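Local coordinates for protein myosin regulatory light chain (Physarum polycephalum, PDB 2BL0) that binds calcium through an EF-hand and serves as a light chain of the motor protein myosin, at residues B[80-85]-B[133-138]. Numbering follows the deposited sequence.
Sequences DAFRAL and SFVDML
F134 and V135 meet F82 in the core of a paired EF-hand domain. F82 lies on helix 75-85, which leads into the first loop of the pair, which is inferred to bind calcium. F134 and V135 lie on helix 131-140, which leaves the second loop. Contact is wholly apolar and buried, and just these three side chains carry it.

F134 comes first. Its CG sits anti to the backbone N (chi1 -178°), which sends the ring across the end of F82 at about a right angle. CD2 of F134 lies 3.8 Å from CZ of F82. L138 CG, one turn on, lies over one face of the F134 ring, toward its rim. M118 and V121 also pack against F134.

V135 touches with one branch, CG2, while M78 of helix 75-85 also packs on this residue. The backbones stay well apart, with 9.1 Å between CA of F82 and CA of V135, so the F82 ring bridges the gap. An alanine in place of F82 would probably open a hole between the helices and leave F134 and V135 without their shared partner. Y131 and L98 also meet the F82 ring. V135 CG2 sits 3.7 Å from both CD2 and CE2 of F82.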
loop_
_atom_site.group_PDB
_atom_site.type_symbol
_atom_site.label_atom_id
_atom_site.label_comp_id
_atom_site.label_asym_id
_atom_site.label_seq_id
_atom_site.Cartn_x
_atom_site.Cartn_y
_atom_site.Cartn_z
ATOM N N ASP B 80 19.671 26.539 -13.377
ATOM C CA ASP B 80 19.992 27.498 -14.446
ATOM C C ASP B 80 18.835 28.488 -14.646
ATOM O O ASP B 80 19.054 29.690 -14.807
ATOM C CB ASP B 80 20.226 26.766 -15.777
ATOM C CG ASP B 80 21.576 26.075 -15.860
ATOM O OD1 ASP B 80 22.411 26.208 -14.941
ATOM O OD2 ASP B 80 21.889 25.377 -16.841
ATOM N N ALA B 81 17.613 27.961 -14.672
ATOM C CA ALA B 81 16.415 28.788 -14.818
ATOM C C ALA B 81 16.319 29.771 -13.670
ATOM O O ALA B 81 16.151 30.948 -13.889
ATOM C CB ALA B 81 15.170 27.936 -14.873
ATOM N N PHE B 82 16.440 29.290 -12.433
ATOM C CA PHE B 82 16.285 30.167 -11.277
ATOM C C PHE B 82 17.425 31.175 -11.174
ATOM O O PHE B 82 17.222 32.310 -10.788
ATOM C CB PHE B 82 16.157 29.367 -9.970
ATOM C CG PHE B 82 14.769 28.844 -9.709
ATOM C CD1 PHE B 82 13.699 29.713 -9.544
ATOM C CD2 PHE B 82 14.521 27.483 -9.635
ATOM C CE1 PHE B 82 12.429 29.239 -9.309
ATOM C CE2 PHE B 82 13.246 27.000 -9.395
ATOM C CZ PHE B 82 12.191 27.878 -9.245
ATOM N N ARG B 83 18.629 30.767 -11.533
ATOM C CA ARG B 83 19.756 31.691 -11.521
ATOM C C ARG B 83 19.518 32.863 -12.482
ATOM O O ARG B 83 19.907 33.994 -12.196
ATOM C CB ARG B 83 21.031 30.965 -11.910
ATOM C CG ARG B 83 22.276 31.843 -11.847
ATOM C CD ARG B 83 22.558 32.408 -10.475
ATOM N NE ARG B 83 23.997 32.592 -10.327
ATOM C CZ ARG B 83 24.638 33.748 -10.334
ATOM N NH1 ARG B 83 23.978 34.907 -10.450
ATOM N NH2 ARG B 83 25.971 33.741 -10.215
ATOM N N ALA B 84 18.888 32.571 -13.612
ATOM C CA ALA B 84 18.589 33.578 -14.625
ATOM C C ALA B 84 17.504 34.544 -14.158
ATOM O O ALA B 84 17.369 35.646 -14.709
ATOM C CB ALA B 84 18.154 32.892 -15.910
ATOM N N LEU B 85 16.715 34.111 -13.172
ATOM C CA LEU B 85 15.670 34.922 -12.548
ATOM C C LEU B 85 16.135 35.613 -11.259
ATOM O O LEU B 85 15.421 36.456 -10.713
ATOM C CB LEU B 85 14.444 34.049 -12.271
ATOM C CG LEU B 85 13.850 33.372 -13.519
ATOM C CD1 LEU B 85 12.832 32.295 -13.182
ATOM C CD2 LEU B 85 13.247 34.423 -14.430
ATOM N N SER B 133 16.611 25.419 -2.331
ATOM C CA SER B 133 15.837 24.599 -1.390
ATOM C C SER B 133 14.536 24.140 -2.054
ATOM O O SER B 133 14.081 23.031 -1.819
ATOM C CB SER B 133 15.516 25.340 -0.088
ATOM O OG SER B 133 16.704 25.662 0.637
ATOM N N PHE B 134 13.960 24.992 -2.900
ATOM C CA PHE B 134 12.734 24.659 -3.619
ATOM C C PHE B 134 13.020 23.556 -4.632
ATOM O O PHE B 134 12.293 22.575 -4.686
ATOM C CB PHE B 134 12.141 25.922 -4.276
ATOM C CG PHE B 134 10.835 25.674 -5.018
ATOM C CD1 PHE B 134 9.673 25.362 -4.331
ATOM C CD2 PHE B 134 10.795 25.720 -6.409
ATOM C CE1 PHE B 134 8.469 25.124 -5.023
ATOM C CE2 PHE B 134 9.610 25.502 -7.102
ATOM C CZ PHE B 134 8.454 25.190 -6.421
ATOM N N VAL B 135 14.103 23.701 -5.393
ATOM C CA VAL B 135 14.545 22.677 -6.335
ATOM C C VAL B 135 14.815 21.386 -5.572
ATOM O O VAL B 135 14.382 20.309 -5.961
ATOM C CB VAL B 135 15.805 23.134 -7.118
ATOM C CG1 VAL B 135 16.345 22.001 -7.974
ATOM C CG2 VAL B 135 15.465 24.373 -7.970
ATOM N N ASP B 136 15.485 21.488 -4.442
ATOM C CA ASP B 136 15.780 20.294 -3.661
ATOM C C ASP B 136 14.502 19.568 -3.229
ATOM O O ASP B 136 14.430 18.325 -3.283
ATOM C CB ASP B 136 16.652 20.646 -2.452
ATOM C CG ASP B 136 16.937 19.450 -1.584
ATOM O OD1 ASP B 136 16.025 19.023 -0.853
ATOM O OD2 ASP B 136 18.028 18.857 -1.577
ATOM N N MET B 137 13.504 20.334 -2.805
ATOM C CA MET B 137 12.210 19.771 -2.444
ATOM C C MET B 137 11.592 19.057 -3.658
ATOM O O MET B 137 11.095 17.944 -3.539
ATOM C CB MET B 137 11.276 20.875 -1.910
ATOM C CG MET B 137 9.888 20.398 -1.529
ATOM S SD MET B 137 8.730 21.727 -1.146
ATOM C CE MET B 137 8.115 22.147 -2.733
ATOM N N LEU B 138 11.633 19.676 -4.834
ATOM C CA LEU B 138 11.078 19.050 -6.029
ATOM C C LEU B 138 11.771 17.765 -6.460
ATOM O O LEU B 138 11.124 16.867 -6.993
ATOM C CB LEU B 138 11.055 20.023 -7.200
ATOM C CG LEU B 138 10.211 21.283 -7.023
ATOM C CD1 LEU B 138 10.135 22.026 -8.349
ATOM C CD2 LEU B 138 8.809 20.965 -6.529
#